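Local coordinates for protein glutathione S-transferase (Legionella pneumophila subsp. pneumophila str. Philadelphia 1, PDB 3NIV) that probably isomerises maleylacetoacetate with the help of glutathione, as a zeta-class member of the glutathione S-transferase superfamily, at residues Glu132-Trp137 / His179-Asp184; Thr140-Phe145 / Ala186-Ile191; Arg154-Cys159 / Asn195-Thr200. One frame throughout, in Å; residues are numbered along the deposited sequence.

Contact 1. Residues Glu132-Trp137 / His179-Asp184; sequences EWYHHW and HRFHFD
The Schellman motif that ends helix 166-180 presents Phe181, His182 and Phe183 to Tyr134 and His135 of helix 127-149, within the helical C-terminal domain of the glutathione transferase fold. His182 is the C-prime residue of the motif. Its positive phi turns the chain back, with His182 N bonded to His179 O and Phe183 N to Ala178 O, and the CB atoms of both phenylalanines then point at the neighbouring helix.

Tyr134 and Phe181 stack face to face, their centroids 3.7 Å apart and their planes only 14° from parallel. Phe181 CG lies over the centre of the Tyr134 ring and Tyr134 CE2 over that of Phe181, although the two side chains cross at about a right angle. A phenol suits this place because its ring can lie flat on the phenylalanine while its polar OH reaches the CD1-CE1 rim of Phe181, 3.4 Å from Phe181 CE1. Leu116 of helix 113-123 also packs on Tyr134.

His135 supplies the polar grip. Its chi1 (-81°) sets CG beside the backbone N; His135 NE2 donates a short hydrogen bond of 2.5 Å to Phe181 O. With an N-H...O angle of 167° the bond is nearly straight; the acceptor lies in the imidazole plane, while the donor is tilted from the carbonyl plane. Histidine thus offers a ring N-H to a carbonyl at the end of the helix and still leaves a face for Phe183. Phe183 CB sits over that face, 4.0 Å from the ring centroid, and the Phe183 ring, almost perpendicular to the imidazole, turns an edge toward the same histidine. Phe183 CD1 is 3.8 Å from His135 CG, and Phe183 CE1 comes within 3.6 Å of the backbone oxygen His135 O.

Contact 2. Residues Thr140-Phe145 / Ala186-Ile191; sequences TGFDAF and ASYPII
Phe142 lays its CB methylene over the centre of the Tyr188 ring, 3.4 Å from the centroid and close to the ring normal, a CH-pi contact. The aromatic rings of the pair do not stack: their planes are 57° apart, and the two side chains cross at about a right angle. Phe142 CG stands anti to the carbonyl carbon, beside the backbone N (chi1 -73°), and the phenyl group leads off toward Val175 and Ala178 of helix 166-180, leaving the methylene to cover the tyrosine. Ser187 CB lies over the opposite face of the Tyr188 ring.

At the rim of the same ring, Tyr188 OH donates a hydrogen bond of 2.7 Å to Asp143 OD1. The carboxylate oxygen is near the plane of the phenol, but the hydroxyl meets the carboxylate from above its plane, 41° out of it. OD1 takes a second bond from a water, also at 2.7 Å, and that water lies 3.0 Å from Ser187 OG, so the aspartate is tied both directly and through water to the turn ahead of helix 189-198.

Tyr188 is the N-cap residue of that helix, whose start is thereby fixed against helix 127-149 in the C-terminal domain of the transferase. Glu146, one helical turn beyond Asp143, accepts from Ile190 N and Ile191 N; its negative charge would suit the positive end of the helix dipole.

Ile191 works on the apolar side. Its long branch reaches out so that the terminal CD1 touches Phe145 CD1 at 3.7 Å and Phe142 CD1 at 4.0 Å, meeting both rings obliquely. An isoleucine suits this place because its CG1-CD1 arm is long enough to touch both phenylalanine rings, and Met185 and Leu149 pack on it as well.

Contact 3. Residues Arg154-Cys159 / Asn195-Thr200; sequences RDKPVC and NEYCLT
Pro157 and Tyr197 make the closest side-chain contact here, CB to CB at 3.4 Å. The proline ring crosses the tyrosine at about a right angle: its CG also nears Tyr197 CB, while CD lies off-centre above the aromatic ring in a CH-pi contact, 4.3 Å from the centroid. Pro157 O approaches Tyr197 CD2 to 3.3 Å. Tyr197 CG is anti to its backbone N (chi1 173°), directed away from it; the side chain lies alongside Val158, whose CG1 is 3.9 Å from Tyr197 CE2. Farther out, Lys156 CD touches Tyr197 OH.

The next shell shapes the loop. Pro157 is the centre of an inverse gamma turn, closed by a weak bond from Val158 N to Lys156 O, and the fixed phi of proline suits that bend. Arg154 braces the loop from within its own segment: Arg154 NE bonds to Val158 O at 2.7 Å, within the guanidinium plane, and NH2 bonds to Cys159 O and to Leu149 O at the end of helix 127-149. On the other segment, Tyr197 O accepts from both Thr200 N and Thr200 OG1; Thr200 OG1 to Tyr197 O is 2.8 Å.

Polar bonds therefore set each segment separately, and the two meet by van der Waals and CH-pi packing, which depends more on complementary shape than on strict bond direction.

How the contacts relate
From the N terminus, the chain lays down 132-137 and 140-145 on one helix, 127-149, and then 154-159 in the loop after it. The partners 179-184, 186-191 and 195-200 follow in the same order. Contact 1 closes a loop of 41 intervening residues, contact 2 one of 40 and contact 3 one of 35; every pair crosses and none nests. Phe183 of contact 1 packs on Phe142 and Tyr188 of contact 2, whereas Phe145 and Ile190 of contact 2 touch Cys159 and Arg154 of contact 3. Together they tie helix 127-149 and its following loop to the end of helix 166-180 and to helix 189-198.

Contact 1. Residues Glu132-Trp137 / His179-Asp184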
loop_
_atom_site.group_PDB
_atom_site.type_symbol
_atom_site.label_atom_id
_atom_site.label_comp_id
_atom_site.label_asym_id
_atom_site.label_seq_id
_atom_site.Cartn_x
_atom_site.Cartn_y
_atom_site.Cartn_z
ATOM N N GLU A 132 -18.409 -1.152 14.529
ATOM C CA GLU A 132 -17.620 -2.216 15.131
ATOM C C GLU A 132 -16.520 -2.698 14.175
ATOM O O GLU A 132 -15.370 -2.880 14.573
ATOM C CB GLU A 132 -18.527 -3.372 15.536
ATOM C CG GLU A 132 -17.837 -4.400 16.396
ATOM C CD GLU A 132 -18.819 -5.241 17.181
ATOM O OE1 GLU A 132 -18.492 -6.421 17.434
ATOM O OE2 GLU A 132 -19.911 -4.724 17.537
ATOM N N TRP A 133 -16.893 -2.896 12.914
ATOM C CA TRP A 133 -15.951 -3.193 11.848
ATOM C C TRP A 133 -14.878 -2.114 11.809
ATOM O O TRP A 133 -13.674 -2.391 11.931
ATOM C CB TRP A 133 -16.712 -3.244 10.514
ATOM C CG TRP A 133 -15.890 -3.313 9.241
ATOM C CD1 TRP A 133 -15.395 -2.264 8.526
ATOM C CD2 TRP A 133 -15.539 -4.498 8.507
ATOM N NE1 TRP A 133 -14.735 -2.721 7.402
ATOM C CE2 TRP A 133 -14.817 -4.088 7.368
ATOM C CE3 TRP A 133 -15.766 -5.864 8.704
ATOM C CZ2 TRP A 133 -14.312 -4.993 6.434
ATOM C CZ3 TRP A 133 -15.262 -6.765 7.777
ATOM C CH2 TRP A 133 -14.539 -6.323 6.655
ATOM N N TYR A 134 -15.334 -0.880 11.642
ATOM C CA TYR A 134 -14.453 0.256 11.451
ATOM C C TYR A 134 -13.467 0.400 12.608
ATOM O O TYR A 134 -12.278 0.669 12.404
ATOM C CB TYR A 134 -15.285 1.519 11.300
ATOM C CG TYR A 134 -14.534 2.669 10.702
ATOM C CD1 TYR A 134 -13.468 3.250 11.374
ATOM C CD2 TYR A 134 -14.898 3.189 9.476
ATOM C CE1 TYR A 134 -12.777 4.312 10.829
ATOM C CE2 TYR A 134 -14.218 4.257 8.928
ATOM C CZ TYR A 134 -13.153 4.811 9.605
ATOM O OH TYR A 134 -12.463 5.863 9.056
ATOM N N HIS A 135 -13.969 0.202 13.820
ATOM C CA HIS A 135 -13.161 0.327 15.026
ATOM C C HIS A 135 -12.198 -0.846 15.156
ATOM O O HIS A 135 -11.111 -0.724 15.742
ATOM C CB HIS A 135 -14.072 0.417 16.259
ATOM C CG HIS A 135 -14.629 1.788 16.504
ATOM N ND1 HIS A 135 -15.168 2.170 17.716
ATOM C CD2 HIS A 135 -14.705 2.876 15.701
ATOM C CE1 HIS A 135 -15.569 3.425 17.642
ATOM N NE2 HIS A 135 -15.300 3.879 16.433
ATOM N N HIS A 136 -12.603 -1.988 14.609
ATOM C CA HIS A 136 -11.766 -3.182 14.655
ATOM C C HIS A 136 -10.425 -2.985 13.947
ATOM O O HIS A 136 -9.379 -3.369 14.460
ATOM C CB HIS A 136 -12.487 -4.381 14.045
ATOM C CG HIS A 136 -11.614 -5.583 13.908
ATOM N ND1 HIS A 136 -10.954 -6.145 14.981
ATOM C CD2 HIS A 136 -11.267 -6.319 12.825
ATOM C CE1 HIS A 136 -10.245 -7.178 14.566
ATOM N NE2 HIS A 136 -10.419 -7.306 13.264
ATOM N N TRP A 137 -10.459 -2.383 12.767
ATOM C CA TRP A 137 -9.236 -2.215 12.002
ATOM C C TRP A 137 -8.434 -1.066 12.571
ATOM O O TRP A 137 -7.206 -1.036 12.440
ATOM C CB TRP A 137 -9.517 -2.048 10.502
ATOM C CG TRP A 137 -10.357 -3.163 9.974
ATOM C CD1 TRP A 137 -11.594 -3.062 9.431
ATOM C CD2 TRP A 137 -10.037 -4.559 9.984
ATOM N NE1 TRP A 137 -12.063 -4.294 9.086
ATOM C CE2 TRP A 137 -11.132 -5.237 9.416
ATOM C CE3 TRP A 137 -8.926 -5.300 10.408
ATOM C CZ2 TRP A 137 -11.155 -6.617 9.254
ATOM C CZ3 TRP A 137 -8.948 -6.668 10.257
ATOM C CH2 TRP A 137 -10.058 -7.316 9.687
ATOM N N HIS A 179 -11.019 9.798 15.196
ATOM C CA HIS A 179 -11.823 10.682 16.024
ATOM C C HIS A 179 -13.181 10.871 15.368
ATOM O O HIS A 179 -14.218 10.774 16.015
ATOM C CB HIS A 179 -11.124 12.030 16.229
ATOM C CG HIS A 179 -9.855 11.937 17.021
ATOM N ND1 HIS A 179 -9.814 11.435 18.306
ATOM C CD2 HIS A 179 -8.583 12.288 16.716
ATOM C CE1 HIS A 179 -8.572 11.478 18.755
ATOM N NE2 HIS A 179 -7.805 11.986 17.807
ATOM N N ARG A 180 -13.155 11.125 14.068
ATOM C CA ARG A 180 -14.363 11.218 13.264
ATOM C C ARG A 180 -15.324 10.040 13.475
ATOM O O ARG A 180 -16.538 10.206 13.404
ATOM C CB ARG A 180 -13.987 11.318 11.785
ATOM C CG ARG A 180 -15.173 11.276 10.861
ATOM C CD ARG A 180 -14.770 11.546 9.426
ATOM N NE ARG A 180 -15.926 11.886 8.604
ATOM C CZ ARG A 180 -16.035 11.608 7.310
ATOM N NH1 ARG A 180 -15.057 10.966 6.680
ATOM N NH2 ARG A 180 -17.130 11.964 6.650
ATOM N N PHE A 181 -14.788 8.852 13.717
ATOM C CA PHE A 181 -15.631 7.694 13.979
ATOM C C PHE A 181 -15.595 7.383 15.453
ATOM O O PHE A 181 -15.947 6.280 15.890
ATOM C CB PHE A 181 -15.186 6.500 13.140
ATOM C CG PHE A 181 -15.620 6.595 11.714
ATOM C CD1 PHE A 181 -14.953 7.430 10.827
ATOM C CD2 PHE A 181 -16.724 5.885 11.265
ATOM C CE1 PHE A 181 -15.366 7.544 9.499
ATOM C CE2 PHE A 181 -17.149 5.988 9.941
ATOM C CZ PHE A 181 -16.467 6.823 9.054
ATOM N N HIS A 182 -15.173 8.400 16.202
ATOM C CA HIS A 182 -15.073 8.381 17.661
ATOM C C HIS A 182 -14.509 7.096 18.264
ATOM O O HIS A 182 -15.067 6.520 19.191
ATOM C CB HIS A 182 -16.385 8.810 18.330
ATOM C CG HIS A 182 -17.609 8.277 17.663
ATOM N ND1 HIS A 182 -18.214 7.101 18.050
ATOM C CD2 HIS A 182 -18.344 8.761 16.632
ATOM C CE1 HIS A 182 -19.270 6.882 17.285
ATOM N NE2 HIS A 182 -19.371 7.874 16.417
ATOM N N PHE A 183 -13.381 6.669 17.720
ATOM C CA PHE A 183 -12.614 5.597 18.306
ATOM C C PHE A 183 -11.784 6.224 19.420
ATOM O O PHE A 183 -11.288 7.336 19.274
ATOM C CB PHE A 183 -11.724 4.983 17.223
ATOM C CG PHE A 183 -10.785 3.925 17.720
ATOM C CD1 PHE A 183 -11.234 2.630 17.957
ATOM C CD2 PHE A 183 -9.442 4.212 17.914
ATOM C CE1 PHE A 183 -10.356 1.640 18.390
ATOM C CE2 PHE A 183 -8.561 3.226 18.350
ATOM C CZ PHE A 183 -9.021 1.940 18.592
ATOM N N ASP A 184 -11.631 5.521 20.533
ATOM C CA ASP A 184 -10.921 6.083 21.674
ATOM C C ASP A 184 -9.439 5.788 21.606
ATOM O O ASP A 184 -9.039 4.635 21.627
ATOM C CB ASP A 184 -11.485 5.545 22.991
ATOM C CG ASP A 184 -10.769 6.115 24.206
ATOM O OD1 ASP A 184 -10.401 7.311 24.174
ATOM O OD2 ASP A 184 -10.567 5.371 25.190
#

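Contact 2. Residues Thr140-Phe145 / Ala186-Ile191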
loop_
_atom_site.group_PDB
_atom_site.type_symbol
_atom_site.label_atom_id
_atom_site.label_comp_id
_atom_site.label_asym_id
_atom_site.label_seq_id
_atom_site.Cartn_x
_atom_site.Cartn_y
_atom_site.Cartn_z
ATOM N N THR A 140 -6.446 -2.759 15.458
ATOM C CA THR A 140 -5.397 -3.612 14.936
ATOM C C THR A 140 -4.247 -2.792 14.368
ATOM O O THR A 140 -3.085 -3.077 14.644
ATOM C CB THR A 140 -5.939 -4.553 13.859
ATOM O OG1 THR A 140 -6.992 -5.341 14.422
ATOM C CG2 THR A 140 -4.842 -5.488 13.381
ATOM N N GLY A 141 -4.590 -1.773 13.582
ATOM C CA GLY A 141 -3.615 -0.898 12.960
ATOM C C GLY A 141 -2.856 -0.004 13.922
ATOM O O GLY A 141 -1.654 0.203 13.778
ATOM N N PHE A 142 -3.546 0.535 14.916
ATOM C CA PHE A 142 -2.861 1.388 15.882
ATOM C C PHE A 142 -2.016 0.574 16.867
ATOM O O PHE A 142 -0.949 1.015 17.280
ATOM C CB PHE A 142 -3.846 2.315 16.589
ATOM C CG PHE A 142 -4.349 3.431 15.717
ATOM C CD1 PHE A 142 -3.520 4.020 14.780
ATOM C CD2 PHE A 142 -5.645 3.900 15.836
ATOM C CE1 PHE A 142 -3.983 5.063 13.969
ATOM C CE2 PHE A 142 -6.109 4.942 15.030
ATOM C CZ PHE A 142 -5.276 5.521 14.097
ATOM N N ASP A 143 -2.487 -0.615 17.229
ATOM C CA ASP A 143 -1.684 -1.515 18.037
ATOM C C ASP A 143 -0.343 -1.703 17.340
ATOM O O ASP A 143 0.717 -1.471 17.925
ATOM C CB ASP A 143 -2.365 -2.876 18.188
ATOM C CG ASP A 143 -3.509 -2.859 19.188
ATOM O OD1 ASP A 143 -3.775 -1.791 19.779
ATOM O OD2 ASP A 143 -4.146 -3.923 19.385
ATOM N N ALA A 144 -0.389 -2.121 16.077
ATOM C CA ALA A 144 0.838 -2.453 15.364
ATOM C C ALA A 144 1.714 -1.220 15.225
ATOM O O ALA A 144 2.926 -1.276 15.420
ATOM C CB ALA A 144 0.528 -3.056 14.004
ATOM N N PHE A 145 1.093 -0.096 14.905
ATOM C CA PHE A 145 1.839 1.138 14.714
ATOM C C PHE A 145 2.535 1.632 15.994
ATOM O O PHE A 145 3.678 2.075 15.956
ATOM C CB PHE A 145 0.903 2.209 14.173
ATOM C CG PHE A 145 1.604 3.347 13.509
ATOM C CD1 PHE A 145 2.169 4.364 14.262
ATOM C CD2 PHE A 145 1.682 3.414 12.136
ATOM C CE1 PHE A 145 2.812 5.424 13.647
ATOM C CE2 PHE A 145 2.316 4.461 11.514
ATOM C CZ PHE A 145 2.882 5.475 12.276
ATOM N N ALA A 186 -7.026 6.364 23.773
ATOM C CA ALA A 186 -6.325 6.235 25.057
ATOM C C ALA A 186 -5.127 5.272 25.032
ATOM O O ALA A 186 -4.108 5.510 25.680
ATOM C CB ALA A 186 -7.305 5.829 26.147
ATOM N N SER A 187 -5.259 4.190 24.279
ATOM C CA SER A 187 -4.266 3.122 24.271
ATOM C C SER A 187 -2.961 3.493 23.555
ATOM O O SER A 187 -1.971 2.760 23.635
ATOM C CB SER A 187 -4.880 1.876 23.629
ATOM O OG SER A 187 -3.954 0.807 23.544
ATOM N N TYR A 188 -2.952 4.642 22.886
ATOM C CA TYR A 188 -1.860 4.992 21.987
ATOM C C TYR A 188 -1.189 6.332 22.299
ATOM O O TYR A 188 -1.271 7.271 21.501
ATOM C CB TYR A 188 -2.381 4.985 20.554
ATOM C CG TYR A 188 -3.209 3.759 20.257
ATOM C CD1 TYR A 188 -2.619 2.509 20.201
ATOM C CD2 TYR A 188 -4.584 3.849 20.055
ATOM C CE1 TYR A 188 -3.363 1.382 19.942
ATOM C CE2 TYR A 188 -5.339 2.726 19.785
ATOM C CZ TYR A 188 -4.719 1.493 19.729
ATOM O OH TYR A 188 -5.449 0.359 19.481
ATOM N N PRO A 189 -0.501 6.413 23.451
ATOM C CA PRO A 189 0.103 7.654 23.953
ATOM C C PRO A 189 1.103 8.289 22.982
ATOM O O PRO A 189 1.033 9.495 22.742
ATOM C CB PRO A 189 0.840 7.202 25.218
ATOM C CG PRO A 189 0.252 5.883 25.573
ATOM C CD PRO A 189 -0.215 5.260 24.323
ATOM N N ILE A 190 2.024 7.492 22.440
ATOM C CA ILE A 190 3.049 8.041 21.558
ATOM C C ILE A 190 2.395 8.620 20.321
ATOM O O ILE A 190 2.756 9.705 19.852
ATOM C CB ILE A 190 4.080 6.994 21.121
ATOM C CG1 ILE A 190 4.702 6.291 22.326
ATOM C CG2 ILE A 190 5.156 7.644 20.264
ATOM C CD1 ILE A 190 5.796 5.297 21.938
ATOM N N ILE A 191 1.421 7.885 19.801
ATOM C CA ILE A 191 0.661 8.340 18.647
ATOM C C ILE A 191 -0.111 9.615 18.963
ATOM O O ILE A 191 -0.088 10.581 18.194
ATOM C CB ILE A 191 -0.317 7.254 18.162
ATOM C CG1 ILE A 191 0.420 6.282 17.226
ATOM C CG2 ILE A 191 -1.506 7.896 17.467
ATOM C CD1 ILE A 191 -0.290 4.941 17.004
HETATM O O HOH W 1 -4.521 -1.899 22.353
#

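Contact 3. Residues Arg154-Cys159 / Asn195-Thr200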
loop_
_atom_site.group_PDB
_atom_site.type_symbol
_atom_site.label_atom_id
_atom_site.label_comp_id
_atom_site.label_asym_id
_atom_site.label_seq_id
_atom_site.Cartn_x
_atom_site.Cartn_y
_atom_site.Cartn_z
ATOM N N ARG A 154 13.326 9.466 19.345
ATOM C CA ARG A 154 12.922 10.719 18.725
ATOM C C ARG A 154 13.337 11.882 19.626
ATOM O O ARG A 154 13.516 11.698 20.827
ATOM C CB ARG A 154 11.401 10.724 18.494
ATOM C CG ARG A 154 10.562 10.480 19.761
ATOM C CD ARG A 154 9.081 10.301 19.439
ATOM N NE ARG A 154 8.817 9.101 18.642
ATOM C CZ ARG A 154 8.959 7.865 19.106
ATOM N NH1 ARG A 154 9.375 7.680 20.348
ATOM N NH2 ARG A 154 8.707 6.816 18.335
ATOM N N ASP A 155 13.495 13.064 19.035
ATOM C CA ASP A 155 13.835 14.282 19.765
ATOM C C ASP A 155 12.586 15.104 20.046
ATOM O O ASP A 155 12.584 15.996 20.904
ATOM C CB ASP A 155 14.835 15.129 18.975
ATOM C CG ASP A 155 16.247 14.998 19.507
ATOM O OD1 ASP A 155 16.544 13.962 20.142
ATOM O OD2 ASP A 155 17.058 15.934 19.303
ATOM N N LYS A 156 11.532 14.797 19.303
ATOM C CA LYS A 156 10.248 15.455 19.454
ATOM C C LYS A 156 9.161 14.424 19.206
ATOM O O LYS A 156 9.465 13.244 19.018
ATOM C CB LYS A 156 10.134 16.622 18.474
ATOM C CG LYS A 156 11.326 16.782 17.544
ATOM C CD LYS A 156 11.051 17.842 16.492
ATOM C CE LYS A 156 12.283 18.705 16.226
ATOM N NZ LYS A 156 12.500 19.746 17.289
ATOM N N PRO A 157 7.888 14.851 19.239
ATOM C CA PRO A 157 6.786 13.941 18.899
ATOM C C PRO A 157 6.584 13.795 17.382
ATOM O O PRO A 157 5.604 14.277 16.811
ATOM C CB PRO A 157 5.567 14.597 19.561
ATOM C CG PRO A 157 6.135 15.574 20.542
ATOM C CD PRO A 157 7.395 16.058 19.915
ATOM N N VAL A 158 7.550 13.140 16.751
ATOM C CA VAL A 158 7.442 12.643 15.389
ATOM C C VAL A 158 7.725 11.150 15.469
ATOM O O VAL A 158 8.113 10.646 16.530
ATOM C CB VAL A 158 8.461 13.304 14.468
ATOM C CG1 VAL A 158 8.170 14.798 14.359
ATOM C CG2 VAL A 158 9.876 13.061 14.990
ATOM N N CYS A 159 7.524 10.445 14.359
ATOM C CA CYS A 159 7.624 8.992 14.363
ATOM C C CYS A 159 9.036 8.536 14.707
ATOM O O CYS A 159 9.239 7.590 15.480
ATOM C CB CYS A 159 7.154 8.418 13.014
ATOM S SG CYS A 159 5.325 8.334 12.847
ATOM N N ASN A 195 0.559 13.062 16.870
ATOM C CA ASN A 195 -0.570 13.734 16.235
ATOM C C ASN A 195 -0.748 15.155 16.757
ATOM O O ASN A 195 -0.895 16.102 15.981
ATOM C CB ASN A 195 -1.865 12.954 16.450
ATOM C CG ASN A 195 -3.057 13.628 15.794
ATOM O OD1 ASN A 195 -3.061 13.861 14.587
ATOM N ND2 ASN A 195 -4.065 13.954 16.587
ATOM N N GLU A 196 -0.742 15.296 18.077
ATOM C CA GLU A 196 -0.844 16.616 18.695
ATOM C C GLU A 196 0.262 17.523 18.184
ATOM O O GLU A 196 0.007 18.612 17.670
ATOM C CB GLU A 196 -0.743 16.520 20.215
ATOM C CG GLU A 196 -2.064 16.512 20.943
ATOM C CD GLU A 196 -1.939 17.093 22.351
ATOM O OE1 GLU A 196 -0.809 17.494 22.719
ATOM O OE2 GLU A 196 -2.960 17.149 23.079
ATOM N N TYR A 197 1.499 17.070 18.327
ATOM C CA TYR A 197 2.612 17.854 17.815
ATOM C C TYR A 197 2.391 18.261 16.360
ATOM O O TYR A 197 2.230 19.446 16.059
ATOM C CB TYR A 197 3.936 17.116 17.964
ATOM C CG TYR A 197 5.065 17.850 17.294
ATOM C CD1 TYR A 197 5.656 18.943 17.899
ATOM C CD2 TYR A 197 5.514 17.471 16.036
ATOM C CE1 TYR A 197 6.678 19.631 17.284
ATOM C CE2 TYR A 197 6.534 18.156 15.411
ATOM C CZ TYR A 197 7.117 19.231 16.042
ATOM O OH TYR A 197 8.142 19.915 15.427
ATOM N N CYS A 198 2.369 17.283 15.459
ATOM C CA CYS A 198 2.223 17.573 14.044
ATOM C C CYS A 198 1.114 18.569 13.754
ATOM O O CYS A 198 1.244 19.402 12.858
ATOM C CB CYS A 198 2.005 16.285 13.237
ATOM S SG CYS A 198 3.485 15.246 13.093
ATOM N N LEU A 199 0.026 18.498 14.514
ATOM C CA LEU A 199 -1.126 19.345 14.226
ATOM C C LEU A 199 -0.874 20.840 14.425
ATOM O O LEU A 199 -1.720 21.670 14.090
ATOM C CB LEU A 199 -2.348 18.865 15.000
ATOM C CG LEU A 199 -2.907 17.639 14.281
ATOM C CD1 LEU A 199 -4.152 17.062 14.950
ATOM C CD2 LEU A 199 -3.179 17.995 12.822
ATOM N N THR A 200 0.301 21.180 14.942
ATOM C CA THR A 200 0.661 22.577 15.160
ATOM C C THR A 200 1.489 23.165 14.010
ATOM O O THR A 200 1.730 24.375 13.962
ATOM C CB THR A 200 1.454 22.744 16.455
ATOM O OG1 THR A 200 2.769 22.220 16.270
ATOM C CG2 THR A 200 0.777 22.001 17.597
#